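Local coordinates for alpha-1,4-endofucoidanase (Mariniflexile fucanivorans, PDB 6DLH), which hydrolyses internal alpha-1,4 linkages of the algal polysaccharide fucoidan as a retaining endo-acting enzyme of glycoside hydrolase family 107, at residues C203-I208 / Q252-A257; D226-V231 / I267-S272; N246-Y251 / A284-D289. All coordinates share one frame; numbering follows the deposited sequence.

Overall arrangement
All three contacts lie in the beta/alpha-barrel domain, probably the catalytic part of this fragment, whose parallel strands include 222-226 and 266-269. Interaction 1 pairs two outer helices. Interaction 2 joins residues at and just after the C-terminal ends of the two strands, where such barrels usually carry the active site. Its centre lies about 15 Å from that of interaction 1 and about 11 Å from that of interaction 3. Helix 249-259 serves both interaction 1 and interaction 3, whose centres are about 12 Å apart. Phe254 CB meets Phe269 CE2 at 4.0 Å, linking interactions 1 and 2. Tyr251 OH probably bonds Asn271 OD1 at 2.8 Å, linking interactions 2 and 3.

Interaction 1 of 3, residues C203-I208 / Q252-A257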
ATOM      1  N   CYS A 203      -7.381  22.369  -7.256  1.00 55.72           N
ATOM      2  CA  CYS A 203      -6.094  22.411  -6.575  1.00 60.08           C
ATOM      3  C   CYS A 203      -5.442  21.030  -6.662  1.00 62.21           C
ATOM      4  O   CYS A 203      -4.324  20.897  -7.164  1.00 59.55           O
ATOM      5  CB  CYS A 203      -6.247  22.796  -5.104  1.00 64.96           C
ATOM      6  SG  CYS A 203      -6.201  24.576  -4.749  1.00 70.10           S
ATOM      7  N   TYR A 204      -6.185  20.013  -6.199  1.00 58.59           N
ATOM      8  CA  TYR A 204      -5.707  18.644  -6.091  1.00 55.54           C
ATOM      9  C   TYR A 204      -5.251  18.120  -7.450  1.00 53.62           C
ATOM     10  O   TYR A 204      -4.169  17.545  -7.563  1.00 54.29           O
ATOM     11  CB  TYR A 204      -6.763  17.743  -5.446  1.00 58.82           C
ATOM     12  CG  TYR A 204      -6.262  16.357  -5.123  1.00 61.96           C
ATOM     13  CD1 TYR A 204      -5.636  16.087  -3.914  1.00 61.03           C
ATOM     14  CD2 TYR A 204      -6.387  15.319  -6.036  1.00 61.00           C
ATOM     15  CE1 TYR A 204      -5.167  14.820  -3.612  1.00 58.64           C
ATOM     16  CE2 TYR A 204      -5.917  14.047  -5.751  1.00 58.75           C
ATOM     17  CZ  TYR A 204      -5.305  13.798  -4.536  1.00 57.59           C
ATOM     18  OH  TYR A 204      -4.836  12.549  -4.249  1.00 56.16           O
ATOM     19  N   ALA A 205      -6.073  18.329  -8.481  1.00 50.76           N
ATOM     20  CA  ALA A 205      -5.746  17.835  -9.809  1.00 51.09           C
ATOM     21  C   ALA A 205      -4.415  18.413 -10.293  1.00 54.25           C
ATOM     22  O   ALA A 205      -3.605  17.689 -10.872  1.00 53.63           O
ATOM     23  CB  ALA A 205      -6.869  18.123 -10.774  1.00 50.15           C
ATOM     24  N   GLU A 206      -4.192  19.711 -10.041  1.00 55.01           N
ATOM     25  CA  GLU A 206      -3.075  20.424 -10.649  1.00 56.04           C
ATOM     26  C   GLU A 206      -1.793  20.231  -9.839  1.00 51.45           C
ATOM     27  O   GLU A 206      -0.739  20.005 -10.423  1.00 48.57           O
ATOM     28  CB  GLU A 206      -3.415  21.901 -10.881  1.00 59.23           C
ATOM     29  CG  GLU A 206      -2.277  22.719 -11.482  1.00 57.53           C
ATOM     30  CD  GLU A 206      -1.975  22.491 -12.957  1.00 62.36           C
ATOM     31  OE1 GLU A 206      -2.894  22.091 -13.700  1.00 62.12           O
ATOM     32  OE2 GLU A 206      -0.815  22.721 -13.364  1.00 63.20           O
ATOM     33  N   PHE A 207      -1.888  20.313  -8.506  1.00 53.78           N
ATOM     34  CA  PHE A 207      -0.698  20.373  -7.668  1.00 60.07           C
ATOM     35  C   PHE A 207      -0.364  19.025  -7.027  1.00 62.00           C
ATOM     36  O   PHE A 207       0.813  18.696  -6.864  1.00 56.42           O
ATOM     37  CB  PHE A 207      -0.785  21.530  -6.669  1.00 65.22           C
ATOM     38  CG  PHE A 207      -0.624  22.886  -7.310  1.00 74.80           C
ATOM     39  CD1 PHE A 207      -1.581  23.875  -7.137  1.00 78.48           C
ATOM     40  CD2 PHE A 207       0.471  23.164  -8.119  1.00 77.35           C
ATOM     41  CE1 PHE A 207      -1.434  25.114  -7.744  1.00 82.89           C
ATOM     42  CE2 PHE A 207       0.618  24.402  -8.727  1.00 78.96           C
ATOM     43  CZ  PHE A 207      -0.337  25.375  -8.538  1.00 81.64           C
ATOM     44  N   ILE A 208      -1.397  18.259  -6.654  1.00 58.99           N
ATOM     45  CA  ILE A 208      -1.178  16.966  -6.027  1.00 57.27           C
ATOM     46  C   ILE A 208      -1.189  15.865  -7.085  1.00 55.12           C
ATOM     47  O   ILE A 208      -0.184  15.178  -7.260  1.00 58.69           O
ATOM     48  CB  ILE A 208      -2.172  16.706  -4.876  1.00 59.55           C
ATOM     49  CG1 ILE A 208      -2.252  17.886  -3.899  1.00 58.78           C
ATOM     50  CG2 ILE A 208      -1.841  15.401  -4.164  1.00 57.87           C
ATOM     51  CD1 ILE A 208      -0.985  18.139  -3.104  1.00 57.50           C
ATOM     52  N   GLN A 252     -12.313  16.674 -16.404  1.00 46.34           N
ATOM     53  CA  GLN A 252     -11.227  17.007 -17.313  1.00 48.55           C
ATOM     54  C   GLN A 252      -9.933  17.229 -16.533  1.00 47.05           C
ATOM     55  O   GLN A 252      -8.879  16.730 -16.923  1.00 47.49           O
ATOM     56  CB  GLN A 252     -11.564  18.268 -18.111  1.00 47.57           C
ATOM     57  CG  GLN A 252     -10.593  18.531 -19.254  1.00 47.18           C
ATOM     58  CD  GLN A 252     -10.992  19.712 -20.105  1.00 45.58           C
ATOM     59  OE1 GLN A 252     -11.595  20.669 -19.617  1.00 42.10           O
ATOM     60  NE2 GLN A 252     -10.649  19.649 -21.383  1.00 41.65           N
ATOM     61  N   ALA A 253     -10.031  17.981 -15.432  1.00 47.02           N
ATOM     62  CA  ALA A 253      -8.864  18.337 -14.644  1.00 49.82           C
ATOM     63  C   ALA A 253      -8.135  17.066 -14.212  1.00 50.84           C
ATOM     64  O   ALA A 253      -6.917  16.964 -14.355  1.00 52.66           O
ATOM     65  CB  ALA A 253      -9.270  19.190 -13.463  1.00 47.69           C
ATOM     66  N   PHE A 254      -8.915  16.089 -13.733  1.00 47.53           N
ATOM     67  CA  PHE A 254      -8.391  14.845 -13.197  1.00 42.57           C
ATOM     68  C   PHE A 254      -7.776  14.009 -14.317  1.00 45.20           C
ATOM     69  O   PHE A 254      -6.644  13.543 -14.186  1.00 47.00           O
ATOM     70  CB  PHE A 254      -9.479  14.123 -12.401  1.00 40.23           C
ATOM     71  CG  PHE A 254      -9.654  14.608 -10.986  1.00 38.39           C
ATOM     72  CD1 PHE A 254      -9.924  15.943 -10.713  1.00 40.76           C
ATOM     73  CD2 PHE A 254      -9.575  13.724  -9.920  1.00 38.56           C
ATOM     74  CE1 PHE A 254     -10.095  16.383  -9.407  1.00 39.21           C
ATOM     75  CE2 PHE A 254      -9.737  14.166  -8.614  1.00 39.07           C
ATOM     76  CZ  PHE A 254      -9.996  15.495  -8.358  1.00 39.02           C
ATOM     77  N   ALA A 255      -8.509  13.851 -15.427  1.00 44.50           N
ATOM     78  CA  ALA A 255      -8.026  13.027 -16.523  1.00 46.72           C
ATOM     79  C   ALA A 255      -6.732  13.595 -17.106  1.00 48.99           C
ATOM     80  O   ALA A 255      -5.779  12.852 -17.327  1.00 49.05           O
ATOM     81  CB  ALA A 255      -9.092  12.865 -17.574  1.00 47.02           C
ATOM     82  N   ASP A 256      -6.711  14.914 -17.351  1.00 52.18           N
ATOM     83  CA  ASP A 256      -5.562  15.598 -17.932  1.00 50.87           C
ATOM     84  C   ASP A 256      -4.344  15.481 -17.015  1.00 44.94           C
ATOM     85  O   ASP A 256      -3.228  15.296 -17.488  1.00 47.10           O
ATOM     86  CB  ASP A 256      -5.862  17.075 -18.209  1.00 53.31           C
ATOM     87  CG  ASP A 256      -6.712  17.332 -19.444  1.00 54.07           C
ATOM     88  OD1 ASP A 256      -6.577  16.579 -20.438  1.00 56.53           O
ATOM     89  OD2 ASP A 256      -7.486  18.298 -19.407  1.00 54.93           O
ATOM     90  N   ALA A 257      -4.573  15.609 -15.703  1.00 41.80           N
ATOM     91  CA  ALA A 257      -3.516  15.489 -14.714  1.00 40.99           C
ATOM     92  C   ALA A 257      -2.852  14.114 -14.798  1.00 44.97           C
ATOM     93  O   ALA A 257      -1.649  14.003 -14.575  1.00 48.88           O
ATOM     94  CB  ALA A 257      -4.071  15.756 -13.338  1.00 38.63           C
TER
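Helix 203-208 and helix 252-257 run almost parallel, with axes 16° apart and 8.7 Å from each other at closest approach, and Ala205 and Phe254 have the nearest CA atoms. Such parallel neighbours belong to the outer helical layer of a beta/alpha barrel. The first segment is part of helix 198-216, which precedes strand 222-226 in the chain. The second is part of helix 249-259, which follows that strand. Small residues make the close approach possible. Ala205 points its methyl at the other helix. Its CB touches Ala253 CB at 3.8 Å. The same methyl also meets the ring of Phe254, 3.8 Å from CD1, with CE1 almost as near. Phe254 itself starts off to the flank of the contact. Its CG is anti to the carbonyl carbon, chi1 -82°, and the ring then reaches back beside Ala205. On its far end, Phe254 CZ comes within 4.3 Å of Tyr204 CD2, a looser apolar contact. Tyr204 has Ile208 CB, one turn along the same helix, over one face near the rim. Its OH hydrogen-bonds His95 NE2 beyond the two helices. Phe254 also packs against Met201 and Leu209 and meets Phe225 of strand 222-226 edge-to-face, which ties the helix pair to the barrel wall. No hydrogen bond crosses between the segments, and the join is apolar apart from one backbone oxygen. That atom is Ala205 O, and Ala257 CB lies 3.2 Å from it.

Interaction 2 of 3, residues D226-V231 / I267-S272; sequences DSADNV and IAFNNS
The carboxylate of Asp226 and the amide of Asn270 lie side by side, nearly coplanar, with their planes 15° apart. Asn270 ND2 gives a straight hydrogen bond to Asp226 OD1, 2.7 Å long, meeting it nearly along the C-O bond. The two side chains point the same way; in each, CG is anti to its own backbone N. The third flat group, the Phe269 ring, has Ala228 CB at its edge, and Phe225 and Tyr251 pack against it too. This is a join between neighbouring strands of a beta/alpha barrel, at the C-terminal ends of 222-226 and 266-269, the end where active sites of such barrels lie. A bound 1,2-ethanediol, probably from the crystallisation liquor, is about 4 Å from the side chain of Asp226, whose OD2 bonds Tyr147 OH. Asn270 also works through its backbone. Asn270 O accepts from Asp229 N at 3.3 Å and, more weakly, from Ala228 N, at the start of helix 228-233. Ala228 CB is 3.4 Å from Asn270 O. Asn270 OD1 accepts from Ser272 N, two residues on, an Asx turn; the donor lies above the carbonyl plane. Asp229 has CG between its own backbone N and carbonyl carbon, chi1 61°, which sets CG near Asn271 CA and Ser272 OG. An alanine here would keep CB beside Asn271 OD1, but Ser272 OG would probably be left without its carboxylate mate and become freer to turn. Asn271 OD1 is hydrogen-bonded to Tyr251 OH. Asp229 OD2 receives the hydrogen of Ser272 OG at 2.6 Å on its syn lone pair.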
ATOM      1  N   ASP A 226     -13.119   7.062  -7.234  1.00 31.45           N
ATOM      2  CA  ASP A 226     -14.311   6.702  -6.490  1.00 33.74           C
ATOM      3  C   ASP A 226     -15.018   7.972  -6.020  1.00 36.70           C
ATOM      4  O   ASP A 226     -14.405   9.038  -5.975  1.00 36.58           O
ATOM      5  CB  ASP A 226     -13.922   5.828  -5.295  1.00 33.49           C
ATOM      6  CG  ASP A 226     -15.040   4.974  -4.726  1.00 34.30           C
ATOM      7  OD1 ASP A 226     -16.140   4.966  -5.317  1.00 32.53           O
ATOM      8  OD2 ASP A 226     -14.791   4.309  -3.694  1.00 35.01           O
ATOM      9  N   SER A 227     -16.308   7.841  -5.675  1.00 34.53           N
ATOM     10  CA  SER A 227     -17.088   8.904  -5.057  1.00 36.34           C
ATOM     11  C   SER A 227     -17.131  10.148  -5.940  1.00 35.72           C
ATOM     12  O   SER A 227     -17.298  11.254  -5.433  1.00 37.18           O
ATOM     13  CB  SER A 227     -16.561   9.232  -3.683  1.00 36.43           C
ATOM     14  OG  SER A 227     -16.726   8.129  -2.809  1.00 41.34           O
ATOM     15  N   ALA A 228     -17.003   9.941  -7.257  1.00 36.42           N
ATOM     16  CA  ALA A 228     -16.854  11.000  -8.243  1.00 37.34           C
ATOM     17  C   ALA A 228     -18.146  11.805  -8.399  1.00 39.92           C
ATOM     18  O   ALA A 228     -18.100  13.028  -8.437  1.00 43.18           O
ATOM     19  CB  ALA A 228     -16.380  10.417  -9.553  1.00 35.47           C
ATOM     20  N   ASP A 229     -19.300  11.134  -8.476  1.00 39.08           N
ATOM     21  CA  ASP A 229     -20.552  11.863  -8.612  1.00 40.97           C
ATOM     22  C   ASP A 229     -20.918  12.545  -7.294  1.00 42.68           C
ATOM     23  O   ASP A 229     -21.567  13.588  -7.308  1.00 45.84           O
ATOM     24  CB  ASP A 229     -21.687  11.018  -9.200  1.00 38.85           C
ATOM     25  CG  ASP A 229     -22.068   9.803  -8.373  1.00 40.23           C
ATOM     26  OD1 ASP A 229     -21.386   9.533  -7.365  1.00 39.97           O
ATOM     27  OD2 ASP A 229     -23.049   9.130  -8.748  1.00 42.83           O
ATOM     28  N   ASN A 230     -20.500  11.955  -6.164  1.00 41.62           N
ATOM     29  CA  ASN A 230     -20.786  12.521  -4.853  1.00 40.45           C
ATOM     30  C   ASN A 230     -20.241  13.948  -4.757  1.00 42.70           C
ATOM     31  O   ASN A 230     -20.913  14.829  -4.222  1.00 41.91           O
ATOM     32  CB  ASN A 230     -20.210  11.687  -3.705  1.00 40.35           C
ATOM     33  CG  ASN A 230     -20.727  10.264  -3.645  1.00 39.93           C
ATOM     34  OD1 ASN A 230     -20.417   9.440  -4.502  1.00 38.17           O
ATOM     35  ND2 ASN A 230     -21.486   9.953  -2.607  1.00 39.76           N
ATOM     36  N   VAL A 231     -19.018  14.169  -5.262  1.00 45.01           N
ATOM     37  CA  VAL A 231     -18.319  15.424  -5.024  1.00 46.03           C
ATOM     38  C   VAL A 231     -18.288  16.288  -6.284  1.00 47.27           C
ATOM     39  O   VAL A 231     -18.452  17.504  -6.196  1.00 51.14           O
ATOM     40  CB  VAL A 231     -16.914  15.229  -4.413  1.00 47.30           C
ATOM     41  CG1 VAL A 231     -15.987  14.424  -5.315  1.00 47.37           C
ATOM     42  CG2 VAL A 231     -16.275  16.558  -4.039  1.00 44.04           C
ATOM     43  N   ILE A 267      -8.765   5.864 -17.691  1.00 31.28           N
ATOM     44  CA  ILE A 267      -9.392   6.595 -16.591  1.00 30.61           C
ATOM     45  C   ILE A 267     -10.820   6.090 -16.407  1.00 30.48           C
ATOM     46  O   ILE A 267     -11.513   5.827 -17.392  1.00 31.49           O
ATOM     47  CB  ILE A 267      -9.390   8.126 -16.840  1.00 30.24           C
ATOM     48  CG1 ILE A 267      -8.074   8.657 -17.432  1.00 28.78           C
ATOM     49  CG2 ILE A 267      -9.816   8.898 -15.595  1.00 28.30           C
ATOM     50  CD1 ILE A 267      -6.831   8.354 -16.614  1.00 28.06           C
ATOM     51  N   ALA A 268     -11.253   5.996 -15.141  1.00 29.38           N
ATOM     52  CA  ALA A 268     -12.627   5.646 -14.820  1.00 30.94           C
ATOM     53  C   ALA A 268     -13.082   6.431 -13.596  1.00 30.88           C
ATOM     54  O   ALA A 268     -12.338   6.532 -12.628  1.00 32.35           O
ATOM     55  CB  ALA A 268     -12.760   4.156 -14.589  1.00 30.17           C
ATOM     56  N   PHE A 269     -14.322   6.941 -13.647  1.00 31.06           N
ATOM     57  CA  PHE A 269     -14.938   7.668 -12.548  1.00 30.63           C
ATOM     58  C   PHE A 269     -16.149   6.894 -12.038  1.00 30.02           C
ATOM     59  O   PHE A 269     -16.943   6.397 -12.828  1.00 29.28           O
ATOM     60  CB  PHE A 269     -15.378   9.058 -13.022  1.00 32.09           C
ATOM     61  CG  PHE A 269     -14.246   9.951 -13.464  1.00 34.15           C
ATOM     62  CD1 PHE A 269     -13.791   9.927 -14.774  1.00 33.58           C
ATOM     63  CD2 PHE A 269     -13.629  10.807 -12.562  1.00 34.98           C
ATOM     64  CE1 PHE A 269     -12.748  10.746 -15.174  1.00 35.09           C
ATOM     65  CE2 PHE A 269     -12.585  11.627 -12.964  1.00 34.05           C
ATOM     66  CZ  PHE A 269     -12.145  11.591 -14.269  1.00 34.20           C
ATOM     67  N   ASN A 270     -16.290   6.803 -10.712  1.00 30.05           N
ATOM     68  CA  ASN A 270     -17.461   6.172 -10.128  1.00 30.47           C
ATOM     69  C   ASN A 270     -18.614   7.175 -10.081  1.00 31.27           C
ATOM     70  O   ASN A 270     -18.682   8.000  -9.169  1.00 30.49           O
ATOM     71  CB  ASN A 270     -17.195   5.629  -8.725  1.00 29.43           C
ATOM     72  CG  ASN A 270     -18.375   4.859  -8.169  1.00 30.12           C
ATOM     73  OD1 ASN A 270     -19.378   4.661  -8.857  1.00 30.17           O
ATOM     74  ND2 ASN A 270     -18.268   4.415  -6.929  1.00 28.93           N
ATOM     75  N   ASN A 271     -19.523   7.069 -11.058  1.00 31.84           N
ATOM     76  CA  ASN A 271     -20.737   7.874 -11.086  1.00 31.76           C
ATOM     77  C   ASN A 271     -21.953   6.990 -10.797  1.00 33.43           C
ATOM     78  O   ASN A 271     -23.044   7.233 -11.320  1.00 35.11           O
ATOM     79  CB  ASN A 271     -20.888   8.640 -12.404  1.00 31.44           C
ATOM     80  CG  ASN A 271     -19.816   9.687 -12.632  1.00 30.85           C
ATOM     81  OD1 ASN A 271     -19.495  10.463 -11.733  1.00 29.33           O
ATOM     82  ND2 ASN A 271     -19.242   9.700 -13.825  1.00 29.54           N
ATOM     83  N   SER A 272     -21.757   5.980  -9.936  1.00 31.71           N
ATOM     84  CA  SER A 272     -22.815   5.108  -9.443  1.00 32.39           C
ATOM     85  C   SER A 272     -23.110   3.965 -10.412  1.00 30.64           C
ATOM     86  O   SER A 272     -22.719   3.991 -11.581  1.00 30.10           O
ATOM     87  CB  SER A 272     -24.073   5.874  -9.087  1.00 34.40           C
ATOM     88  OG  SER A 272     -23.825   6.750  -7.997  1.00 39.09           O
TER

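Interaction 3 of 3, residues N246-Y251 / A284-D289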
ATOM      1  N   ASN A 246     -17.930  21.749 -21.000  1.00 57.12           N
ATOM      2  CA  ASN A 246     -18.084  22.810 -20.017  1.00 55.45           C
ATOM      3  C   ASN A 246     -18.850  22.303 -18.795  1.00 56.54           C
ATOM      4  O   ASN A 246     -18.854  22.953 -17.750  1.00 56.24           O
ATOM      5  CB  ASN A 246     -18.737  24.051 -20.631  1.00 59.25           C
ATOM      6  CG  ASN A 246     -17.848  24.732 -21.651  1.00 58.12           C
ATOM      7  OD1 ASN A 246     -16.968  25.512 -21.293  1.00 56.59           O
ATOM      8  ND2 ASN A 246     -18.067  24.435 -22.922  1.00 55.34           N
ATOM      9  N   ASP A 247     -19.496  21.138 -18.929  1.00 56.75           N
ATOM     10  CA  ASP A 247     -20.227  20.553 -17.815  1.00 56.93           C
ATOM     11  C   ASP A 247     -19.324  19.632 -16.993  1.00 55.37           C
ATOM     12  O   ASP A 247     -19.647  19.320 -15.848  1.00 52.35           O
ATOM     13  CB  ASP A 247     -21.509  19.857 -18.283  1.00 58.07           C
ATOM     14  CG  ASP A 247     -22.515  20.805 -18.912  1.00 59.88           C
ATOM     15  OD1 ASP A 247     -22.560  21.981 -18.496  1.00 61.24           O
ATOM     16  OD2 ASP A 247     -23.245  20.361 -19.813  1.00 60.93           O
ATOM     17  N   GLN A 248     -18.193  19.217 -17.581  1.00 55.07           N
ATOM     18  CA  GLN A 248     -17.337  18.196 -16.990  1.00 55.60           C
ATOM     19  C   GLN A 248     -15.903  18.712 -16.868  1.00 58.53           C
ATOM     20  O   GLN A 248     -14.984  18.123 -17.438  1.00 61.46           O
ATOM     21  CB  GLN A 248     -17.363  16.932 -17.852  1.00 52.64           C
ATOM     22  CG  GLN A 248     -18.761  16.435 -18.190  1.00 50.62           C
ATOM     23  CD  GLN A 248     -18.734  15.195 -19.050  1.00 50.59           C
ATOM     24  OE1 GLN A 248     -17.687  14.758 -19.521  1.00 50.27           O
ATOM     25  NE2 GLN A 248     -19.904  14.614 -19.260  1.00 51.51           N
ATOM     26  N   ARG A 249     -15.715  19.806 -16.118  1.00 56.55           N
ATOM     27  CA  ARG A 249     -14.419  20.468 -16.079  1.00 55.74           C
ATOM     28  C   ARG A 249     -13.516  19.776 -15.063  1.00 55.54           C
ATOM     29  O   ARG A 249     -12.328  19.586 -15.323  1.00 55.10           O
ATOM     30  CB  ARG A 249     -14.552  21.970 -15.797  1.00 58.77           C
ATOM     31  CG  ARG A 249     -14.995  22.801 -16.995  1.00 60.25           C
ATOM     32  CD  ARG A 249     -13.980  22.826 -18.123  1.00 57.07           C
ATOM     33  NE  ARG A 249     -14.412  23.637 -19.254  1.00 57.16           N
ATOM     34  CZ  ARG A 249     -13.819  23.655 -20.445  1.00 55.90           C
ATOM     35  NH1 ARG A 249     -14.295  24.421 -21.413  1.00 54.26           N
ATOM     36  NH2 ARG A 249     -12.753  22.907 -20.669  1.00 53.98           N
ATOM     37  N   ILE A 250     -14.100  19.409 -13.913  1.00 50.02           N
ATOM     38  CA  ILE A 250     -13.400  18.654 -12.888  1.00 46.94           C
ATOM     39  C   ILE A 250     -12.990  17.293 -13.450  1.00 46.36           C
ATOM     40  O   ILE A 250     -11.858  16.861 -13.247  1.00 46.09           O
ATOM     41  CB  ILE A 250     -14.245  18.534 -11.605  1.00 46.77           C
ATOM     42  CG1 ILE A 250     -14.824  19.889 -11.185  1.00 46.19           C
ATOM     43  CG2 ILE A 250     -13.431  17.886 -10.495  1.00 43.84           C
ATOM     44  CD1 ILE A 250     -15.682  19.853  -9.938  1.00 48.69           C
ATOM     45  N   TYR A 251     -13.907  16.640 -14.179  1.00 44.53           N
ATOM     46  CA  TYR A 251     -13.609  15.371 -14.824  1.00 43.14           C
ATOM     47  C   TYR A 251     -12.380  15.529 -15.713  1.00 45.35           C
ATOM     48  O   TYR A 251     -11.516  14.653 -15.736  1.00 45.50           O
ATOM     49  CB  TYR A 251     -14.835  14.818 -15.557  1.00 40.65           C
ATOM     50  CG  TYR A 251     -15.941  14.364 -14.635  1.00 39.63           C
ATOM     51  CD1 TYR A 251     -15.923  13.104 -14.045  1.00 37.29           C
ATOM     52  CD2 TYR A 251     -16.997  15.205 -14.329  1.00 38.14           C
ATOM     53  CE1 TYR A 251     -16.932  12.694 -13.187  1.00 34.62           C
ATOM     54  CE2 TYR A 251     -18.011  14.811 -13.469  1.00 36.02           C
ATOM     55  CZ  TYR A 251     -17.982  13.550 -12.901  1.00 35.63           C
ATOM     56  OH  TYR A 251     -18.982  13.177 -12.048  1.00 32.80           O
ATOM     57  N   ALA A 284     -20.644   6.889 -19.961  1.00 32.40           N
ATOM     58  CA  ALA A 284     -19.301   7.443 -19.971  1.00 35.04           C
ATOM     59  C   ALA A 284     -19.353   8.972 -19.996  1.00 37.25           C
ATOM     60  O   ALA A 284     -20.127   9.564 -20.751  1.00 36.29           O
ATOM     61  CB  ALA A 284     -18.554   6.913 -21.171  1.00 34.10           C
ATOM     62  N   THR A 285     -18.519   9.605 -19.157  1.00 37.41           N
ATOM     63  CA  THR A 285     -18.190  11.005 -19.350  1.00 38.02           C
ATOM     64  C   THR A 285     -17.232  11.099 -20.533  1.00 40.28           C
ATOM     65  O   THR A 285     -16.905  10.086 -21.150  1.00 39.19           O
ATOM     66  CB  THR A 285     -17.573  11.640 -18.099  1.00 36.59           C
ATOM     67  OG1 THR A 285     -16.306  11.023 -17.867  1.00 36.83           O
ATOM     68  CG2 THR A 285     -18.462  11.553 -16.879  1.00 38.30           C
ATOM     69  N   LEU A 286     -16.783  12.320 -20.842  1.00 44.20           N
ATOM     70  CA  LEU A 286     -15.840  12.521 -21.930  1.00 46.08           C
ATOM     71  C   LEU A 286     -14.452  12.024 -21.519  1.00 45.87           C
ATOM     72  O   LEU A 286     -13.535  12.007 -22.336  1.00 47.77           O
ATOM     73  CB  LEU A 286     -15.817  14.008 -22.308  1.00 45.67           C
ATOM     74  CG  LEU A 286     -17.070  14.540 -23.010  1.00 46.28           C
ATOM     75  CD1 LEU A 286     -17.186  16.047 -22.845  1.00 44.74           C
ATOM     76  CD2 LEU A 286     -17.094  14.156 -24.484  1.00 43.64           C
ATOM     77  N   PHE A 287     -14.310  11.592 -20.258  1.00 45.68           N
ATOM     78  CA  PHE A 287     -12.987  11.336 -19.705  1.00 46.87           C
ATOM     79  C   PHE A 287     -12.851   9.903 -19.186  1.00 44.61           C
ATOM     80  O   PHE A 287     -11.806   9.546 -18.649  1.00 45.68           O
ATOM     81  CB  PHE A 287     -12.602  12.439 -18.710  1.00 49.19           C
ATOM     82  CG  PHE A 287     -12.647  13.821 -19.311  1.00 52.56           C
ATOM     83  CD1 PHE A 287     -11.664  14.243 -20.197  1.00 55.04           C
ATOM     84  CD2 PHE A 287     -13.699  14.683 -19.035  1.00 55.48           C
ATOM     85  CE1 PHE A 287     -11.722  15.503 -20.774  1.00 58.40           C
ATOM     86  CE2 PHE A 287     -13.760  15.941 -19.617  1.00 57.72           C
ATOM     87  CZ  PHE A 287     -12.771  16.348 -20.486  1.00 57.31           C
ATOM     88  N   ASP A 288     -13.895   9.084 -19.385  1.00 42.38           N
ATOM     89  CA  ASP A 288     -13.879   7.672 -19.031  1.00 36.73           C
ATOM     90  C   ASP A 288     -13.310   6.853 -20.187  1.00 35.15           C
ATOM     91  O   ASP A 288     -13.834   6.894 -21.297  1.00 32.95           O
ATOM     92  CB  ASP A 288     -15.287   7.178 -18.689  1.00 35.88           C
ATOM     93  CG  ASP A 288     -15.757   7.558 -17.297  1.00 35.72           C
ATOM     94  OD1 ASP A 288     -15.190   7.014 -16.315  1.00 35.29           O
ATOM     95  OD2 ASP A 288     -16.689   8.380 -17.204  1.00 34.45           O
ATOM     96  N   ASP A 289     -12.240   6.098 -19.911  1.00 33.54           N
ATOM     97  CA  ASP A 289     -11.711   5.136 -20.864  1.00 33.14           C
ATOM     98  C   ASP A 289     -12.343   3.774 -20.594  1.00 31.59           C
ATOM     99  O   ASP A 289     -12.425   2.943 -21.493  1.00 30.50           O
ATOM    100  CB  ASP A 289     -10.182   5.045 -20.796  1.00 34.99           C
ATOM    101  CG  ASP A 289      -9.477   6.327 -21.203  1.00 35.78           C
ATOM    102  OD1 ASP A 289      -9.440   6.613 -22.416  1.00 39.48           O
ATOM    103  OD2 ASP A 289      -8.976   7.026 -20.308  1.00 35.22           O
TER
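Gln248 reaches across to the 284-289 loop from the N-cap position of helix 249-259. Its CB lies 4.1 Å from Phe287 CE2. Its chain runs extended beyond CG, chi2 180°, which places CD 3.9 Å from Thr285 CB. At the tip, OE1 accepts a hydrogen bond from Leu286 N at 2.9 Å. The donor lies in the carbonyl plane on a lone pair, and the N-H...O angle is 172°, nearly straight. Leu286 CB, CG and CD1 all lie close to the same oxygen. NE2, the other branch, lies beside Thr285 CA and CB. The loop it meets is a type I beta turn from Thr285 to Asp288, in the segment that follows strand 266-269 of the beta/alpha barrel. Thr285 OG1 also accepts from Phe287 N, an ST turn. Asp288 OD2 accepts from both Thr285 N and Thr285 OG1, a side-chain bridge between the ends of the turn. With OG1 held, the methyl of Thr285 faces the helix. Its CG2 sits over one face of the Tyr251 ring, 4.2 Å from the centroid, a CH-pi contact. A calcium ion is about 11 Å from the side chain of Leu286, so the contact lies near that site but not in it. On the helix side of Phe287, CD2 packs on Tyr251 CB at 3.7 Å, while CE2 comes to 3.3 Å from Gln248 O.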